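Local coordinates for avidin-related protein 4/5 (Gallus gallus, PDB 2OF8) that binds biotin derivatives, here a biotin nitroanilide, as a tetrameric, high-affinity avidin relative, and is linked to avidin-enhanced hydrolysis of an active biotin ester, at residues L14-T19 with Y33-A38; L46-G51 with H67-E72; V90-W95 with Y115-R120. The protein carries 2 engineered substitutions. All coordinates share one frame; numbering follows the deposited sequence. Where two conformers were deposited one is given.

Contact 1. Residues L14-T19 with Y33-A38; sequences LGSIMT and YLTAVA. With BNI (5-(2-oxo-hexahydro-thieno[3,4-D]imidazol-6-yl)-pentanoic acid (4-nitro-phenyl)-amide), chain C.
At the polar floor of the biotin pocket, where the hairpin of strands 17-20 and 28-34 frays into loops, Ser16 and Tyr33 both grasp the ureido carbonyl oxygen of the ligand. Ser16 OG and Tyr33 OH each donate to BNI O3 at 2.7 Å, and the ligand oxygen lies in the plane of the tyrosine ring, at its edge. Two hydroxyls on one acceptor would be expected to draw negative charge onto O3, the polarised ureido group long recognised in avidins. The serine hydroxyl does double duty, for Ser16 OG also accepts the backbone Ala36 N at 2.9 Å in a nearly straight bond (166° at the hydrogen). With OG anti to the carbonyl carbon and beside the backbone N (chi1 -58°), the oxygen is placed between these two partners, and the two bonds hold it there. Thr35 takes one of the ureido nitrogens: BNI N2 donates to Thr35 OG1 at 2.9 Å, almost linearly, while the same hydroxyl donates a hydrogen bond to Val37 O, in the carbonyl plane on a lone pair. That second bond would fix the rotation of the threonine hydroxyl and leave its acceptor side for the ureido N-H. Behind the site, Ile17 and Leu34 form an antiparallel hydrogen-bonded pair. Met18 CB packs on Tyr33 CD2 at 3.5 Å, and Met18 SD lies 5.0 Å from the centroid of the Tyr33 ring, in an oblique Met-aromatic contact. Leu14 CD1 and Val37 CG2 close around the ureido ring, and both residues pack on Trp108 of a second subunit. Within the barrel, Met18 continues to Phe64 of strand 61-67, and Tyr33 rests against Val66 of that strand and Phe118 of strand 111-120.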
loop_
_atom_site.group_PDB
_atom_site.type_symbol
_atom_site.label_atom_id
_atom_site.label_comp_id
_atom_site.label_asym_id
_atom_site.label_seq_id
_atom_site.Cartn_x
_atom_site.Cartn_y
_atom_site.Cartn_z
ATOM N N LEU A 14 -0.137 -12.347 -13.774
ATOM C CA LEU A 14 -1.061 -11.708 -14.712
ATOM C C LEU A 14 -0.727 -11.997 -16.175
ATOM O O LEU A 14 -1.471 -11.603 -17.069
ATOM C CB LEU A 14 -1.088 -10.191 -14.500
ATOM C CG LEU A 14 -1.469 -9.705 -13.106
ATOM C CD1 LEU A 14 -1.348 -8.195 -13.019
ATOM C CD2 LEU A 14 -2.861 -10.169 -12.710
ATOM N N GLY A 15 0.390 -12.670 -16.415
ATOM C CA GLY A 15 0.852 -12.966 -17.755
ATOM C C GLY A 15 1.834 -11.961 -18.323
ATOM O O GLY A 15 2.264 -12.126 -19.458
ATOM N N SER A 16 2.185 -10.919 -17.578
ATOM C CA SER A 16 3.168 -9.963 -18.059
ATOM C C SER A 16 4.538 -10.611 -18.170
ATOM O O SER A 16 4.838 -11.573 -17.469
ATOM C CB SER A 16 3.244 -8.767 -17.128
ATOM O OG SER A 16 1.972 -8.165 -17.023
ATOM N N ILE A 17 5.371 -10.058 -19.044
ATOM C CA ILE A 17 6.734 -10.537 -19.264
ATOM C C ILE A 17 7.702 -9.409 -19.025
ATOM O O ILE A 17 7.491 -8.295 -19.484
ATOM C CB ILE A 17 6.935 -11.059 -20.708
ATOM C CG1 ILE A 17 5.958 -12.179 -21.006
ATOM C CG2 ILE A 17 8.390 -11.533 -20.922
ATOM C CD1 ILE A 17 6.013 -12.645 -22.437
ATOM N N MET A 18 8.782 -9.682 -18.316
ATOM C CA MET A 18 9.862 -8.710 -18.283
ATOM C C MET A 18 11.193 -9.385 -18.509
ATOM O O MET A 18 11.403 -10.554 -18.197
ATOM C CB MET A 18 9.867 -7.871 -17.021
ATOM C CG MET A 18 10.203 -8.631 -15.806
ATOM S SD MET A 18 10.558 -7.518 -14.331
ATOM C CE MET A 18 10.977 -8.793 -13.203
ATOM N N THR A 19 12.090 -8.601 -19.077
ATOM C CA THR A 19 13.424 -9.036 -19.420
ATOM C C THR A 19 14.400 -8.100 -18.733
ATOM O O THR A 19 14.337 -6.889 -18.926
ATOM C CB THR A 19 13.626 -8.962 -20.937
ATOM O OG1 THR A 19 12.609 -9.727 -21.597
ATOM C CG2 THR A 19 14.939 -9.620 -21.362
ATOM N N TYR A 33 9.627 -4.292 -20.070
ATOM C CA TYR A 33 8.443 -4.821 -19.416
ATOM C C TYR A 33 7.300 -4.768 -20.420
ATOM O O TYR A 33 6.996 -3.704 -20.951
ATOM C CB TYR A 33 8.103 -3.985 -18.173
ATOM C CG TYR A 33 7.249 -4.703 -17.152
ATOM C CD1 TYR A 33 5.884 -4.886 -17.353
ATOM C CD2 TYR A 33 7.799 -5.194 -15.980
ATOM C CE1 TYR A 33 5.100 -5.550 -16.408
ATOM C CE2 TYR A 33 7.028 -5.854 -15.036
ATOM C CZ TYR A 33 5.687 -6.038 -15.249
ATOM O OH TYR A 33 4.955 -6.694 -14.289
ATOM N N LEU A 34 6.674 -5.914 -20.670
ATOM C CA LEU A 34 5.493 -6.020 -21.514
ATOM C C LEU A 34 4.331 -6.410 -20.606
ATOM O O LEU A 34 4.205 -7.566 -20.199
ATOM C CB LEU A 34 5.691 -7.050 -22.627
ATOM C CG LEU A 34 4.568 -7.068 -23.669
ATOM C CD1 LEU A 34 4.449 -5.750 -24.396
ATOM C CD2 LEU A 34 4.797 -8.200 -24.667
ATOM N N THR A 35 3.527 -5.428 -20.225
ATOM C CA THR A 35 2.389 -5.710 -19.372
ATOM C C THR A 35 1.275 -6.399 -20.151
ATOM O O THR A 35 1.003 -6.060 -21.299
ATOM C CB THR A 35 1.873 -4.453 -18.656
ATOM O OG1 THR A 35 0.781 -4.836 -17.802
ATOM C CG2 THR A 35 1.360 -3.359 -19.620
ATOM N N ALA A 36 0.631 -7.371 -19.508
ATOM C CA ALA A 36 -0.522 -8.046 -20.100
ATOM C C ALA A 36 -1.788 -7.205 -19.994
ATOM O O ALA A 36 -2.736 -7.439 -20.747
ATOM C CB ALA A 36 -0.740 -9.403 -19.441
ATOM N N VAL A 37 -1.808 -6.268 -19.041
ATOM C CA VAL A 37 -2.989 -5.488 -18.707
ATOM C C VAL A 37 -2.649 -4.000 -18.604
ATOM O O VAL A 37 -1.519 -3.614 -18.291
ATOM C CB VAL A 37 -3.638 -5.951 -17.375
ATOM C CG1 VAL A 37 -4.198 -7.361 -17.523
ATOM C CG2 VAL A 37 -2.657 -5.869 -16.202
ATOM N N ALA A 38 -3.640 -3.168 -18.868
ATOM C CA ALA A 38 -3.509 -1.728 -18.709
ATOM C C ALA A 38 -4.909 -1.141 -18.682
ATOM O O ALA A 38 -5.884 -1.817 -19.008
ATOM C CB ALA A 38 -2.730 -1.118 -19.860
HETATM C C1 BNI C . -1.498 1.605 -16.885
HETATM C C10 BNI C . -0.072 1.277 -17.348
HETATM C C9 BNI C . 0.252 -0.208 -17.237
HETATM C C8 BNI C . 0.225 -0.682 -15.791
HETATM C C7 BNI C . 0.286 -2.192 -15.697
HETATM C C2 BNI C . 0.244 -2.668 -14.198
HETATM C C6 BNI C . 1.182 -3.364 -11.948
HETATM C C4 BNI C . -0.013 -4.192 -14.010
HETATM C C5 BNI C . 0.505 -4.571 -12.609
HETATM C C3 BNI C . 1.535 -5.885 -14.199
HETATM O O2 BNI C . -2.446 0.877 -17.164
HETATM O O3 BNI C . 2.279 -6.767 -14.702
HETATM N N1 BNI C . 1.426 -5.644 -12.893
HETATM N N2 BNI C . 0.754 -5.059 -14.885
HETATM S S1 BNI C . 1.835 -2.392 -13.340
HETATM N N17 BNI C . -1.702 2.669 -16.105
HETATM C C18 BNI C . -2.846 3.218 -15.587
HETATM C C20 BNI C . -3.077 4.626 -15.656
HETATM C C21 BNI C . -4.281 5.180 -15.097
HETATM C C22 BNI C . -5.270 4.305 -14.476
HETATM C C23 BNI C . -5.040 2.893 -14.411
HETATM C C24 BNI C . -3.845 2.343 -14.961
HETATM N N25 BNI C . -6.533 4.913 -13.905
HETATM O O26 BNI C . -6.729 6.092 -13.948
HETATM O O27 BNI C . -7.371 4.234 -13.389
#

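Contact 2. Residues L46-G51 with H67-E72; sequences LSPLLG and HWNFSE. With BNI (5-(2-oxo-hexahydro-thieno[3,4-D]imidazol-6-yl)-pentanoic acid (4-nitro-phenyl)-amide), chain C.
Ser47 and Trp68 meet where strand 47-53 of the avidin barrel begins and the loop after strand 61-67 turns over the biotin pocket. Followed outward, Ser47 shows how one small side chain can pin such a loop. Its CB touches His67 O at 3.4 Å; its OG, placed beside the backbone N and anti to the carbonyl carbon (chi1 -65°), accepts Asn69 N at 3.0 Å with 161° at the hydrogen. The same hydroxyl is hydrogen-bonded to Thr45 O, so it ties the loop backbone to the residues leading into the strand. It also lies 3.7 Å from Trp68 CE3, at the benzo side of the indole, and near Phe70 CE1. One residue further on, His67 N donates to Pro48 O, giving the loop a second backbone tie to the strand.

With the residues on either side of it tied to the strand, Trp68 lays one face of its indole along the ligand: BNI C9, in the valeryl chain, stands 3.6 Å above the ring plane over its centre, and Trp68 CZ2 reaches BNI S1 at 3.6 Å. The indole N-H is spent on Thr75 OG1, which limits rotation of the ring. Phe70 adds its CZ to the same methylene chain, and Trp68 CB lies over one face of the phenyl ring, toward its rim. Beyond the pocket, His67 stacks on His54 of a third subunit. At the outer end of the contact a water donates to Leu46 O at 2.7 Å and accepts from Asn69 ND2 at 3.0 Å.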
loop_
_atom_site.group_PDB
_atom_site.type_symbol
_atom_site.label_atom_id
_atom_site.label_comp_id
_atom_site.label_asym_id
_atom_site.label_seq_id
_atom_site.Cartn_x
_atom_site.Cartn_y
_atom_site.Cartn_z
ATOM N N LEU A 46 5.912 -2.184 -25.400
ATOM C CA LEU A 46 7.064 -2.548 -24.595
ATOM C C LEU A 46 7.651 -1.299 -23.948
ATOM O O LEU A 46 7.829 -0.280 -24.613
ATOM C CB LEU A 46 8.107 -3.221 -25.487
ATOM C CG LEU A 46 9.276 -3.896 -24.770
ATOM C CD1 LEU A 46 8.805 -5.088 -23.940
ATOM C CD2 LEU A 46 10.334 -4.311 -25.772
ATOM N N SER A 47 7.941 -1.371 -22.655
ATOM C CA SER A 47 8.344 -0.205 -21.885
ATOM C C SER A 47 9.619 -0.483 -21.102
ATOM O O SER A 47 9.850 -1.595 -20.649
ATOM C CB SER A 47 7.206 0.179 -20.946
ATOM O OG SER A 47 6.065 0.606 -21.686
ATOM N N PRO A 48 10.456 0.533 -20.939
ATOM C CA PRO A 48 11.720 0.361 -20.222
ATOM C C PRO A 48 11.575 0.353 -18.710
ATOM O O PRO A 48 10.693 1.007 -18.156
ATOM C CB PRO A 48 12.524 1.580 -20.663
ATOM C CG PRO A 48 11.500 2.616 -20.866
ATOM C CD PRO A 48 10.313 1.905 -21.455
ATOM N N LEU A 49 12.489 -0.365 -18.072
ATOM C CA LEU A 49 12.600 -0.368 -16.622
ATOM C C LEU A 49 14.052 -0.126 -16.213
ATOM O O LEU A 49 14.985 -0.404 -16.969
ATOM C CB LEU A 49 12.064 -1.674 -16.018
ATOM C CG LEU A 49 12.874 -2.953 -16.259
ATOM C CD1 LEU A 49 13.952 -3.171 -15.210
ATOM C CD2 LEU A 49 11.946 -4.148 -16.314
ATOM N N LEU A 50 14.214 0.406 -15.009
ATOM C CA LEU A 50 15.517 0.689 -14.435
ATOM C C LEU A 50 15.421 0.438 -12.945
ATOM O O LEU A 50 14.490 0.930 -12.301
ATOM C CB LEU A 50 15.845 2.145 -14.697
ATOM C CG LEU A 50 17.244 2.672 -14.474
ATOM C CD1 LEU A 50 18.257 1.868 -15.244
ATOM C CD2 LEU A 50 17.276 4.125 -14.924
ATOM N N GLY A 51 16.365 -0.303 -12.383
ATOM C CA GLY A 51 16.307 -0.626 -10.971
ATOM C C GLY A 51 17.647 -0.928 -10.360
ATOM O O GLY A 51 18.693 -0.829 -11.008
ATOM N N HIS A 67 8.772 2.962 -16.735
ATOM C CA HIS A 67 8.252 4.137 -17.416
ATOM C C HIS A 67 7.400 3.638 -18.579
ATOM O O HIS A 67 7.918 3.221 -19.619
ATOM C CB HIS A 67 9.413 5.022 -17.891
ATOM C CG HIS A 67 9.052 6.007 -18.957
ATOM N ND1 HIS A 67 9.072 7.375 -18.792
ATOM C CD2 HIS A 67 8.716 5.793 -20.248
ATOM C CE1 HIS A 67 8.748 7.953 -19.939
ATOM N NE2 HIS A 67 8.504 7.012 -20.830
ATOM N N TRP A 68 6.084 3.643 -18.405
ATOM C CA TRP A 68 5.194 3.167 -19.456
ATOM C C TRP A 68 5.326 4.095 -20.661
ATOM O O TRP A 68 5.234 5.308 -20.532
ATOM C CB TRP A 68 3.746 3.094 -18.960
ATOM C CG TRP A 68 3.635 2.228 -17.754
ATOM C CD1 TRP A 68 3.393 2.638 -16.480
ATOM C CD2 TRP A 68 3.863 0.810 -17.679
ATOM N NE1 TRP A 68 3.420 1.570 -15.619
ATOM C CE2 TRP A 68 3.711 0.435 -16.328
ATOM C CE3 TRP A 68 4.151 -0.189 -18.619
ATOM C CZ2 TRP A 68 3.846 -0.878 -15.894
ATOM C CZ3 TRP A 68 4.285 -1.502 -18.188
ATOM C CH2 TRP A 68 4.127 -1.836 -16.840
ATOM N N ASN A 69 5.536 3.520 -21.840
ATOM C CA ASN A 69 5.769 4.319 -23.042
ATOM C C ASN A 69 4.483 4.722 -23.744
ATOM O O ASN A 69 4.528 5.403 -24.767
ATOM C CB ASN A 69 6.669 3.563 -24.020
ATOM C CG ASN A 69 8.148 3.752 -23.737
ATOM O OD1 ASN A 69 8.552 4.448 -22.804
ATOM N ND2 ASN A 69 8.972 3.121 -24.562
ATOM N N PHE A 70 3.350 4.300 -23.194
ATOM C CA PHE A 70 2.032 4.504 -23.796
ATOM C C PHE A 70 1.062 5.194 -22.840
ATOM O O PHE A 70 -0.122 5.316 -23.143
ATOM C CB PHE A 70 1.456 3.151 -24.244
ATOM C CG PHE A 70 1.329 2.157 -23.127
ATOM C CD1 PHE A 70 2.391 1.341 -22.785
ATOM C CD2 PHE A 70 0.153 2.056 -22.401
ATOM C CE1 PHE A 70 2.284 0.436 -21.739
ATOM C CE2 PHE A 70 0.050 1.147 -21.353
ATOM C CZ PHE A 70 1.117 0.345 -21.028
ATOM N N SER A 71 1.567 5.626 -21.684
ATOM C CA SER A 71 0.755 6.211 -20.628
ATOM C C SER A 71 1.587 7.285 -19.934
ATOM O O SER A 71 2.810 7.257 -20.003
ATOM C CB SER A 71 0.380 5.105 -19.625
ATOM O OG SER A 71 -0.331 5.567 -18.491
ATOM N N GLU A 72 0.926 8.200 -19.238
ATOM C CA GLU A 72 1.616 9.161 -18.371
ATOM C C GLU A 72 1.887 8.625 -16.970
ATOM O O GLU A 72 2.489 9.316 -16.151
ATOM C CB GLU A 72 0.818 10.468 -18.294
ATOM C CG GLU A 72 0.731 11.219 -19.608
ATOM C CD GLU A 72 2.094 11.487 -20.190
ATOM O OE1 GLU A 72 2.970 12.002 -19.455
ATOM O OE2 GLU A 72 2.305 11.155 -21.376
HETATM C C1 BNI C . -1.498 1.605 -16.885
HETATM C C10 BNI C . -0.072 1.277 -17.348
HETATM C C9 BNI C . 0.252 -0.208 -17.237
HETATM C C8 BNI C . 0.225 -0.682 -15.791
HETATM C C7 BNI C . 0.286 -2.192 -15.697
HETATM C C2 BNI C . 0.244 -2.668 -14.198
HETATM C C6 BNI C . 1.182 -3.364 -11.948
HETATM C C4 BNI C . -0.013 -4.192 -14.010
HETATM C C5 BNI C . 0.505 -4.571 -12.609
HETATM C C3 BNI C . 1.535 -5.885 -14.199
HETATM O O2 BNI C . -2.446 0.877 -17.164
HETATM O O3 BNI C . 2.279 -6.767 -14.702
HETATM N N1 BNI C . 1.426 -5.644 -12.893
HETATM N N2 BNI C . 0.754 -5.059 -14.885
HETATM S S1 BNI C . 1.835 -2.392 -13.340
HETATM N N17 BNI C . -1.702 2.669 -16.105
HETATM C C18 BNI C . -2.846 3.218 -15.587
HETATM C C20 BNI C . -3.077 4.626 -15.656
HETATM C C21 BNI C . -4.281 5.180 -15.097
HETATM C C22 BNI C . -5.270 4.305 -14.476
HETATM C C23 BNI C . -5.040 2.893 -14.411
HETATM C C24 BNI C . -3.845 2.343 -14.961
HETATM N N25 BNI C . -6.533 4.913 -13.905
HETATM O O26 BNI C . -6.729 6.092 -13.948
HETATM O O27 BNI C . -7.371 4.234 -13.389
HETATM O O HOH W 1 7.856 1.352 -26.743
#

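Contact 3. Residues V90-W95 with Y115-R120; sequences VLKTMW and YNNFTR. With BNI (5-(2-oxo-hexahydro-thieno[3,4-D]imidazol-6-yl)-pentanoic acid (4-nitro-phenyl)-amide), chain C.
Trp95 carries its CG between the backbone N and the carbonyl carbon (chi1 54°), which swings the indole toward Asn116, whose own CG lies beside its backbone N (chi1 -83°); the ring and amide planes end 28° apart at the closed end of the biotin site. BNI N1 donates to Asn116 OD1 at 2.8 Å, while BNI C6 stands 3.2 Å above the indole plane, over its centre. Trp95 NE1 makes a weak bond to Tyr115 O at 3.1 Å. An alanine in place of Trp95 would probably leave BNI C6 without its aromatic wall, open a gap beside the thiophane ring and deprive Tyr115 O of this weak donor.

Antiparallel strands 89-98 and 111-120 carry these groups. Asn116 O accepts twice from one residue, Thr93 N and Thr93 OG1, the latter at 2.8 Å; this hydroxyl also meets the edge of the Phe118 ring in its plane. On the other side of the sheet Lys92 NZ comes 2.8 Å from Asn117 OD1, donating from above the amide plane. Tyr115 stacks on Tyr115 of a fourth subunit and its OH bonds Asn117 ND2 there, while Lys92 NZ weakly bonds Tyr115 OH of that subunit. The two faces thus differ: Asn116 and Trp95 offer the ligand an acceptor and an aromatic surface, whereas Lys92, Asn117 and Tyr115 serve a subunit interface.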
loop_
_atom_site.group_PDB
_atom_site.type_symbol
_atom_site.label_atom_id
_atom_site.label_comp_id
_atom_site.label_asym_id
_atom_site.label_seq_id
_atom_site.Cartn_x
_atom_site.Cartn_y
_atom_site.Cartn_z
ATOM N N VAL A 90 11.868 -17.432 -7.372
ATOM C CA VAL A 90 10.626 -16.686 -7.418
ATOM C C VAL A 90 10.922 -15.252 -6.997
ATOM O O VAL A 90 11.627 -15.021 -6.008
ATOM C CB VAL A 90 9.566 -17.299 -6.461
ATOM C CG1 VAL A 90 8.298 -16.453 -6.432
ATOM C CG2 VAL A 90 9.240 -18.741 -6.831
ATOM N N LEU A 91 10.393 -14.290 -7.747
ATOM C CA LEU A 91 10.377 -12.909 -7.286
ATOM C C LEU A 91 9.032 -12.639 -6.645
ATOM O O LEU A 91 7.997 -12.708 -7.305
ATOM C CB LEU A 91 10.597 -11.905 -8.418
ATOM C CG LEU A 91 11.738 -12.179 -9.386
ATOM C CD1 LEU A 91 11.816 -11.069 -10.406
ATOM C CD2 LEU A 91 13.058 -12.323 -8.647
ATOM N N LYS A 92 9.046 -12.330 -5.355
ATOM C CA LYS A 92 7.852 -11.888 -4.646
ATOM C C LYS A 92 7.898 -10.375 -4.617
ATOM O O LYS A 92 8.845 -9.808 -4.078
ATOM C CB LYS A 92 7.827 -12.442 -3.217
ATOM C CG LYS A 92 7.710 -13.955 -3.127
ATOM C CD LYS A 92 6.341 -14.476 -3.553
ATOM C CE LYS A 92 5.250 -14.203 -2.529
ATOM N NZ LYS A 92 3.904 -14.644 -2.992
ATOM N N THR A 93 6.906 -9.725 -5.212
ATOM C CA THR A 93 6.892 -8.275 -5.316
ATOM C C THR A 93 5.568 -7.659 -4.916
ATOM O O THR A 93 4.495 -8.285 -4.977
ATOM C CB THR A 93 7.219 -7.762 -6.755
ATOM O OG1 THR A 93 6.110 -7.961 -7.644
ATOM C CG2 THR A 93 8.418 -8.458 -7.362
ATOM N N MET A 94 5.676 -6.390 -4.567
ATOM C CA MET A 94 4.537 -5.512 -4.486
ATOM C C MET A 94 4.849 -4.263 -5.258
ATOM O O MET A 94 6.012 -3.912 -5.473
ATOM C CB MET A 94 4.208 -5.213 -3.039
ATOM C CG MET A 94 3.811 -6.476 -2.306
ATOM S SD MET A 94 2.949 -6.186 -0.804
ATOM C CE MET A 94 1.392 -5.628 -1.422
ATOM N N TRP A 95 3.792 -3.594 -5.680
ATOM C CA TRP A 95 3.939 -2.464 -6.581
ATOM C C TRP A 95 3.021 -1.323 -6.220
ATOM O O TRP A 95 1.981 -1.502 -5.584
ATOM C CB TRP A 95 3.748 -2.884 -8.047
ATOM C CG TRP A 95 2.470 -3.607 -8.371
ATOM C CD1 TRP A 95 2.322 -4.942 -8.563
ATOM C CD2 TRP A 95 1.173 -3.032 -8.582
ATOM N NE1 TRP A 95 1.019 -5.241 -8.881
ATOM C CE2 TRP A 95 0.294 -4.083 -8.909
ATOM C CE3 TRP A 95 0.672 -1.725 -8.582
ATOM C CZ2 TRP A 95 -1.055 -3.871 -9.191
ATOM C CZ3 TRP A 95 -0.665 -1.519 -8.858
ATOM C CH2 TRP A 95 -1.516 -2.587 -9.151
ATOM N N TYR A 115 0.160 -6.689 -5.938
ATOM C CA TYR A 115 1.238 -7.663 -5.830
ATOM C C TYR A 115 1.537 -8.279 -7.185
ATOM O O TYR A 115 0.716 -8.238 -8.096
ATOM C CB TYR A 115 0.889 -8.776 -4.833
ATOM C CG TYR A 115 -0.100 -9.827 -5.323
ATOM C CD1 TYR A 115 0.346 -11.033 -5.865
ATOM C CD2 TYR A 115 -1.472 -9.640 -5.199
ATOM C CE1 TYR A 115 -0.544 -12.007 -6.283
ATOM C CE2 TYR A 115 -2.374 -10.616 -5.618
ATOM C CZ TYR A 115 -1.905 -11.796 -6.149
ATOM O OH TYR A 115 -2.808 -12.765 -6.541
ATOM N N ASN A 116 2.699 -8.910 -7.299
ATOM C CA ASN A 116 2.952 -9.824 -8.406
ATOM C C ASN A 116 4.001 -10.830 -7.988
ATOM O O ASN A 116 4.976 -10.483 -7.330
ATOM C CB ASN A 116 3.476 -9.107 -9.664
ATOM C CG ASN A 116 2.388 -8.494 -10.528
ATOM O OD1 ASN A 116 2.446 -7.305 -10.833
ATOM N ND2 ASN A 116 1.436 -9.311 -10.987
ATOM N N ASN A 117 3.809 -12.067 -8.422
ATOM C CA ASN A 117 4.782 -13.126 -8.255
ATOM C C ASN A 117 5.342 -13.450 -9.631
ATOM O O ASN A 117 4.573 -13.637 -10.570
ATOM C CB ASN A 117 4.080 -14.330 -7.622
ATOM C CG ASN A 117 3.379 -13.971 -6.311
ATOM O OD1 ASN A 117 3.954 -13.287 -5.483
ATOM N ND2 ASN A 117 2.134 -14.420 -6.135
ATOM N N PHE A 118 6.670 -13.481 -9.752
ATOM C CA PHE A 118 7.336 -13.761 -11.022
ATOM C C PHE A 118 8.116 -15.069 -10.931
ATOM O O PHE A 118 8.768 -15.353 -9.921
ATOM C CB PHE A 118 8.346 -12.674 -11.418
ATOM C CG PHE A 118 7.769 -11.300 -11.679
ATOM C CD1 PHE A 118 7.675 -10.804 -12.973
ATOM C CD2 PHE A 118 7.404 -10.468 -10.630
ATOM C CE1 PHE A 118 7.203 -9.525 -13.213
ATOM C CE2 PHE A 118 6.926 -9.184 -10.869
ATOM C CZ PHE A 118 6.823 -8.716 -12.158
ATOM N N THR A 119 8.076 -15.838 -12.016
ATOM C CA THR A 119 8.944 -17.001 -12.181
ATOM C C THR A 119 9.628 -16.920 -13.543
ATOM O O THR A 119 9.195 -16.191 -14.429
ATOM C CB THR A 119 8.156 -18.316 -12.051
ATOM O OG1 THR A 119 7.032 -18.298 -12.930
ATOM C CG2 THR A 119 7.557 -18.470 -10.655
ATOM N N ARG A 120 10.710 -17.669 -13.701
ATOM C CA ARG A 120 11.510 -17.583 -14.917
ATOM C C ARG A 120 10.762 -18.168 -16.103
ATOM O O ARG A 120 10.021 -19.141 -15.982
ATOM C CB ARG A 120 12.861 -18.283 -14.735
ATOM C CG ARG A 120 13.872 -17.485 -13.908
ATOM C CD ARG A 120 15.295 -17.980 -14.103
ATOM N NE ARG A 120 16.308 -17.303 -13.295
ATOM C CZ ARG A 120 16.813 -16.094 -13.545
ATOM N NH1 ARG A 120 17.752 -15.596 -12.757
ATOM N NH2 ARG A 120 16.374 -15.364 -14.559
HETATM C C1 BNI C . -1.498 1.605 -16.885
HETATM C C10 BNI C . -0.072 1.277 -17.348
HETATM C C9 BNI C . 0.252 -0.208 -17.237
HETATM C C8 BNI C . 0.225 -0.682 -15.791
HETATM C C7 BNI C . 0.286 -2.192 -15.697
HETATM C C2 BNI C . 0.244 -2.668 -14.198
HETATM C C6 BNI C . 1.182 -3.364 -11.948
HETATM C C4 BNI C . -0.013 -4.192 -14.010
HETATM C C5 BNI C . 0.505 -4.571 -12.609
HETATM C C3 BNI C . 1.535 -5.885 -14.199
HETATM O O2 BNI C . -2.446 0.877 -17.164
HETATM O O3 BNI C . 2.279 -6.767 -14.702
HETATM N N1 BNI C . 1.426 -5.644 -12.893
HETATM N N2 BNI C . 0.754 -5.059 -14.885
HETATM S S1 BNI C . 1.835 -2.392 -13.340
HETATM N N17 BNI C . -1.702 2.669 -16.105
HETATM C C18 BNI C . -2.846 3.218 -15.587
HETATM C C20 BNI C . -3.077 4.626 -15.656
HETATM C C21 BNI C . -4.281 5.180 -15.097
HETATM C C22 BNI C . -5.270 4.305 -14.476
HETATM C C23 BNI C . -5.040 2.893 -14.411
HETATM C C24 BNI C . -3.845 2.343 -14.961
HETATM N N25 BNI C . -6.533 4.913 -13.905
HETATM O O26 BNI C . -6.729 6.092 -13.948
HETATM O O27 BNI C . -7.371 4.234 -13.389
HETATM O O HOH W 2 4.042 -10.854 -3.787
#

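Contacts 1, 2 and 3 follow one another along the chain, each closing before the next opens, and all belong to one eight-stranded antiparallel barrel with the same ligand at its end. Contacts 1 and 2 have centres about 11 Å apart and lie on strands 28-34 and 47-53, which are neighbours in the sheet; they meet directly through the rings of Tyr33 and Trp68. Contact 3, centred about 12 Å from contact 1, touches it through Met18 and Phe118. Contacts 2 and 3 lie on opposite sides of the chain's centre, about 18 Å between centres, without touching. Distant parts of the barrel wall thus converge on one biotin site, and each contact also reaches a neighbouring subunit.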